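Auracyanin-B-2 (Chloroflexus aurantiacus, PDB 1QHQ) carries electrons with a single blue copper centre, probably as a soluble acceptor for the membrane-bound alternative complex III of this photosynthetic bacterium. Local coordinates at residues 54-68 against 91-103. Sequence-based numbering, arbitrary orientation.
Sequences GVQHNWVLVNGGDDV and PNALAWTAMLNAG. With CU (copper (II) ion), chain B; SO4 (sulfate ion), chain E.
M99 lays its flexible thioether over the backbone between H57 and N58, with SD 3.4 Å from H57 C. In this cupredoxin beta-sandwich, strands 60-62 and 93-96 run antiparallel. The M99 chain leaves with CG anti to the backbone N (chi1 -175°), then bends at both following torsions, bringing CE to 3.5 Å from N58 CG. The N58 amide is fixed from elsewhere, its OD1 accepting from T123 N.

Beside M99, H57 and L100 exchange two backbone hydrogen bonds, the shorter from L100 N to H57 O at 2.9 Å. They tie down the main chain of H57, whose CB points away from 91-103 and whose ND1 binds copper, with C122, H127 and M132 completing the site.

T97 suits the break between the two ladders because its hydroxyl can replace a carbonyl: OG1 accepts from W59 N (3.1 Å) and donates to A98 O. Farther on, a classic beta bulge sets L94 and A95 against L61, and the leucines meet obliquely, CD2 of L61 3.9 Å from CD1 of L94. A95, a single methyl, packs beside L61 where both touch F110. At the far end of the ladder, V68 CG1, in the first turn of helix 66-77, touches N92 CB at 3.5 Å.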
loop_
_atom_site.group_PDB
_atom_site.type_symbol
_atom_site.label_atom_id
_atom_site.label_comp_id
_atom_site.label_asym_id
_atom_site.label_seq_id
_atom_site.Cartn_x
_atom_site.Cartn_y
_atom_site.Cartn_z
ATOM N N GLY A 54 2.343 9.113 -16.488
ATOM C CA GLY A 54 2.311 7.807 -17.129
ATOM C C GLY A 54 2.949 6.730 -16.276
ATOM O O GLY A 54 3.333 5.657 -16.722
ATOM N N VAL A 55 2.998 6.998 -14.936
ATOM C CA VAL A 55 3.756 6.129 -14.058
ATOM C C VAL A 55 2.909 5.177 -13.213
ATOM O O VAL A 55 1.750 5.457 -12.906
ATOM C CB VAL A 55 4.720 6.940 -13.161
ATOM C CG1 VAL A 55 3.973 7.576 -11.995
ATOM C CG2 VAL A 55 5.874 6.066 -12.704
ATOM N N GLN A 56 3.445 4.027 -12.943
ATOM C CA GLN A 56 2.856 2.997 -12.110
ATOM C C GLN A 56 3.023 3.257 -10.619
ATOM O O GLN A 56 4.020 3.798 -10.185
ATOM C CB GLN A 56 3.504 1.650 -12.430
ATOM C CG GLN A 56 3.148 1.170 -13.842
ATOM C CD GLN A 56 4.126 0.096 -14.292
ATOM O OE1 GLN A 56 5.312 0.423 -14.518
ATOM N NE2 GLN A 56 3.695 -1.126 -14.369
ATOM N N HIS A 57 2.052 2.729 -9.836
ATOM C CA HIS A 57 2.083 2.900 -8.391
ATOM C C HIS A 57 1.226 1.804 -7.708
ATOM O O HIS A 57 0.288 1.289 -8.278
ATOM C CB HIS A 57 1.420 4.203 -7.970
ATOM C CG HIS A 57 2.054 5.502 -8.341
ATOM N ND1 HIS A 57 3.338 5.833 -7.937
ATOM C CD2 HIS A 57 1.535 6.599 -8.910
ATOM C CE1 HIS A 57 3.593 7.070 -8.315
ATOM N NE2 HIS A 57 2.525 7.570 -8.921
ATOM N N ASN A 58 1.649 1.526 -6.464
ATOM C CA ASN A 58 0.802 0.607 -5.656
ATOM C C ASN A 58 0.725 1.249 -4.261
ATOM O O ASN A 58 1.206 2.306 -3.998
ATOM C CB ASN A 58 1.262 -0.794 -5.616
ATOM C CG ASN A 58 2.532 -1.083 -4.870
ATOM O OD1 ASN A 58 3.211 -0.111 -4.492
ATOM N ND2 ASN A 58 2.878 -2.337 -4.651
ATOM N N TRP A 59 -0.100 0.605 -3.415
ATOM C CA TRP A 59 -0.238 1.014 -2.004
ATOM C C TRP A 59 0.083 -0.211 -1.157
ATOM O O TRP A 59 -0.535 -1.298 -1.347
ATOM C CB TRP A 59 -1.629 1.526 -1.730
ATOM C CG TRP A 59 -1.872 1.981 -0.307
ATOM C CD1 TRP A 59 -1.702 3.251 0.142
ATOM C CD2 TRP A 59 -2.340 1.203 0.796
ATOM N NE1 TRP A 59 -2.050 3.322 1.499
ATOM C CE2 TRP A 59 -2.398 2.052 1.891
ATOM C CE3 TRP A 59 -2.692 -0.148 0.929
ATOM C CZ2 TRP A 59 -2.884 1.625 3.147
ATOM C CZ3 TRP A 59 -3.135 -0.593 2.192
ATOM C CH2 TRP A 59 -3.187 0.286 3.267
ATOM N N VAL A 60 1.052 -0.071 -0.275
ATOM C CA VAL A 60 1.557 -1.173 0.529
ATOM C C VAL A 60 1.641 -0.772 2.004
ATOM O O VAL A 60 2.345 0.132 2.363
ATOM C CB VAL A 60 2.971 -1.647 0.116
ATOM C CG1 VAL A 60 3.392 -2.871 0.941
ATOM C CG2 VAL A 60 2.966 -2.015 -1.364
ATOM N N LEU A 61 0.846 -1.487 2.837
ATOM C CA LEU A 61 0.900 -1.182 4.294
ATOM C C LEU A 61 1.865 -2.140 4.970
ATOM O O LEU A 61 1.752 -3.341 4.796
ATOM C CB LEU A 61 -0.533 -1.397 4.846
ATOM C CG LEU A 61 -0.576 -1.201 6.392
ATOM C CD1 LEU A 61 -0.283 0.266 6.699
ATOM C CD2 LEU A 61 -1.960 -1.562 6.918
ATOM N N VAL A 62 2.837 -1.596 5.701
ATOM C CA VAL A 62 3.829 -2.443 6.340
ATOM C C VAL A 62 3.667 -2.424 7.864
ATOM O O VAL A 62 3.141 -1.484 8.418
ATOM C CB VAL A 62 5.262 -2.113 5.941
ATOM C CG1 VAL A 62 5.378 -2.030 4.407
ATOM C CG2 VAL A 62 5.761 -0.862 6.591
ATOM N N ASN A 63 4.143 -3.529 8.460
ATOM C CA ASN A 63 3.985 -3.711 9.920
ATOM C C ASN A 63 5.095 -3.034 10.687
ATOM O O ASN A 63 5.933 -3.684 11.337
ATOM C CB ASN A 63 3.941 -5.220 10.166
ATOM C CG ASN A 63 3.694 -5.560 11.639
ATOM O OD1 ASN A 63 4.276 -6.563 12.105
ATOM N ND2 ASN A 63 2.923 -4.760 12.319
ATOM N N GLY A 64 5.215 -1.713 10.547
ATOM C CA GLY A 64 6.300 -0.986 11.191
ATOM C C GLY A 64 6.588 0.351 10.522
ATOM O O GLY A 64 5.767 0.931 9.822
ATOM N N GLY A 65 7.803 0.837 10.768
ATOM C CA GLY A 65 8.301 2.090 10.299
ATOM C C GLY A 65 9.286 1.904 9.122
ATOM O O GLY A 65 9.177 0.957 8.372
ATOM N N ASP A 66 10.252 2.818 9.065
ATOM C CA ASP A 66 11.148 2.890 7.915
ATOM C C ASP A 66 12.043 1.705 7.744
ATOM O O ASP A 66 12.284 1.282 6.590
ATOM C CB ASP A 66 11.917 4.199 7.881
ATOM C CG ASP A 66 11.049 5.347 7.372
ATOM O OD1 ASP A 66 10.663 5.312 6.162
ATOM O OD2 ASP A 66 10.672 6.186 8.200
ATOM N N ASP A 67 12.480 1.044 8.812
ATOM C CA ASP A 67 13.309 -0.145 8.698
ATOM C C ASP A 67 12.556 -1.309 8.105
ATOM O O ASP A 67 13.008 -2.011 7.206
ATOM C CB ASP A 67 13.878 -0.537 10.076
ATOM C CG ASP A 67 15.000 0.401 10.503
ATOM O OD1 ASP A 67 15.407 1.269 9.701
ATOM O OD2 ASP A 67 15.462 0.257 11.657
ATOM N N VAL A 68 11.310 -1.483 8.587
ATOM C CA VAL A 68 10.457 -2.551 8.020
ATOM C C VAL A 68 10.069 -2.204 6.586
ATOM O O VAL A 68 10.109 -3.066 5.684
ATOM C CB VAL A 68 9.229 -2.715 8.931
ATOM C CG1 VAL A 68 8.106 -3.488 8.304
ATOM C CG2 VAL A 68 9.689 -3.420 10.236
ATOM N N PRO A 91 7.473 -10.830 4.726
ATOM C CA PRO A 91 7.375 -10.521 6.140
ATOM C C PRO A 91 7.015 -9.061 6.357
ATOM O O PRO A 91 7.534 -8.154 5.700
ATOM C CB PRO A 91 8.775 -10.796 6.686
ATOM C CG PRO A 91 9.408 -11.691 5.689
ATOM C CD PRO A 91 8.835 -11.265 4.348
ATOM N N ASN A 92 6.100 -8.829 7.307
ATOM C CA ASN A 92 5.747 -7.480 7.705
ATOM C C ASN A 92 5.065 -6.664 6.626
ATOM O O ASN A 92 4.958 -5.424 6.776
ATOM C CB ASN A 92 6.991 -6.754 8.243
ATOM C CG ASN A 92 7.489 -7.410 9.531
ATOM O OD1 ASN A 92 8.693 -7.681 9.657
ATOM N ND2 ASN A 92 6.575 -7.717 10.431
ATOM N N ALA A 93 4.517 -7.308 5.620
ATOM C CA ALA A 93 3.682 -6.634 4.615
ATOM C C ALA A 93 2.213 -6.993 4.862
ATOM O O ALA A 93 1.773 -8.119 4.636
ATOM C CB ALA A 93 4.130 -7.098 3.227
ATOM N N LEU A 94 1.496 -6.092 5.526
ATOM C CA LEU A 94 0.152 -6.332 5.992
ATOM C C LEU A 94 -0.884 -6.407 4.875
ATOM O O LEU A 94 -1.817 -7.201 4.939
ATOM C CB LEU A 94 -0.280 -5.262 6.998
ATOM C CG LEU A 94 0.537 -5.168 8.284
ATOM C CD1 LEU A 94 0.030 -4.050 9.172
ATOM C CD2 LEU A 94 0.485 -6.497 9.031
ATOM N N ALA A 95 -0.738 -5.549 3.872
ATOM C CA ALA A 95 -1.672 -5.488 2.767
ATOM C C ALA A 95 -1.070 -4.668 1.614
ATOM O O ALA A 95 -0.349 -3.701 1.840
ATOM C CB ALA A 95 -2.957 -4.714 3.219
ATOM N N TRP A 96 -1.443 -5.043 0.390
ATOM C CA TRP A 96 -1.038 -4.220 -0.751
ATOM C C TRP A 96 -2.074 -4.362 -1.875
ATOM O O TRP A 96 -2.722 -5.402 -1.998
ATOM C CB TRP A 96 0.343 -4.535 -1.270
ATOM C CG TRP A 96 0.570 -5.917 -1.768
ATOM C CD1 TRP A 96 0.413 -6.365 -3.057
ATOM C CD2 TRP A 96 1.084 -7.035 -1.023
ATOM N NE1 TRP A 96 0.689 -7.710 -3.120
ATOM C CE2 TRP A 96 1.199 -8.122 -1.916
ATOM C CE3 TRP A 96 1.499 -7.201 0.297
ATOM C CZ2 TRP A 96 1.711 -9.349 -1.526
ATOM C CZ3 TRP A 96 2.022 -8.418 0.689
ATOM C CH2 TRP A 96 2.094 -9.498 -0.210
ATOM N N THR A 97 -2.141 -3.321 -2.695
ATOM C CA THR A 97 -2.893 -3.408 -3.949
ATOM C C THR A 97 -1.913 -3.962 -5.023
ATOM O O THR A 97 -0.704 -3.839 -4.844
ATOM C CB THR A 97 -3.375 -2.059 -4.456
ATOM O OG1 THR A 97 -2.231 -1.225 -4.796
ATOM C CG2 THR A 97 -4.165 -1.264 -3.438
ATOM N N ALA A 98 -2.486 -4.382 -6.123
ATOM C CA ALA A 98 -1.691 -4.640 -7.328
ATOM C C ALA A 98 -0.977 -3.331 -7.715
ATOM O O ALA A 98 -1.304 -2.234 -7.319
ATOM C CB ALA A 98 -2.646 -5.032 -8.448
ATOM N N MET A 99 0.002 -3.533 -8.615
ATOM C CA MET A 99 0.716 -2.372 -9.177
ATOM C C MET A 99 -0.114 -1.841 -10.355
ATOM O O MET A 99 -0.469 -2.637 -11.228
ATOM C CB MET A 99 2.089 -2.867 -9.648
ATOM C CG MET A 99 2.975 -1.709 -10.134
ATOM S SD MET A 99 3.367 -0.548 -8.832
ATOM C CE MET A 99 4.415 -1.500 -7.775
ATOM N N LEU A 100 -0.501 -0.597 -10.284
ATOM C CA LEU A 100 -1.487 -0.025 -11.174
ATOM C C LEU A 100 -0.843 0.889 -12.221
ATOM O O LEU A 100 -0.061 1.761 -11.870
ATOM C CB LEU A 100 -2.452 0.871 -10.330
ATOM C CG LEU A 100 -3.117 0.078 -9.182
ATOM C CD1 LEU A 100 -3.959 1.027 -8.353
ATOM C CD2 LEU A 100 -3.977 -1.053 -9.727
ATOM N N ASN A 101 -1.238 0.693 -13.477
ATOM C CA ASN A 101 -0.721 1.597 -14.530
ATOM C C ASN A 101 -1.380 2.941 -14.309
ATOM O O ASN A 101 -2.444 3.016 -13.625
ATOM C CB ASN A 101 -1.138 1.023 -15.894
ATOM C CG ASN A 101 -0.503 -0.303 -16.216
ATOM O OD1 ASN A 101 0.624 -0.599 -15.847
ATOM N ND2 ASN A 101 -1.277 -1.215 -16.842
ATOM N N ALA A 102 -0.824 4.031 -14.809
ATOM C CA ALA A 102 -1.530 5.297 -14.763
ATOM C C ALA A 102 -2.920 5.122 -15.422
ATOM O O ALA A 102 -3.027 4.518 -16.501
ATOM C CB ALA A 102 -0.741 6.341 -15.590
ATOM N N GLY A 103 -3.954 5.536 -14.724
ATOM C CA GLY A 103 -5.312 5.398 -15.177
ATOM C C GLY A 103 -6.018 4.185 -14.562
ATOM O O GLY A 103 -7.177 3.976 -14.885
HETATM CU CU CU B . 4.643 4.741 -6.850
HETATM S S SO4 E . 10.791 -0.125 12.365
HETATM O O1 SO4 E . 10.899 -0.222 10.884
HETATM O O2 SO4 E . 11.754 -1.086 13.012
HETATM O O3 SO4 E . 9.396 -0.517 12.803
HETATM O O4 SO4 E . 11.084 1.271 12.810
HETATM O O HOH W 1 1.699 3.146 -16.281
HETATM O O HOH W 2 0.967 -2.067 -13.618
#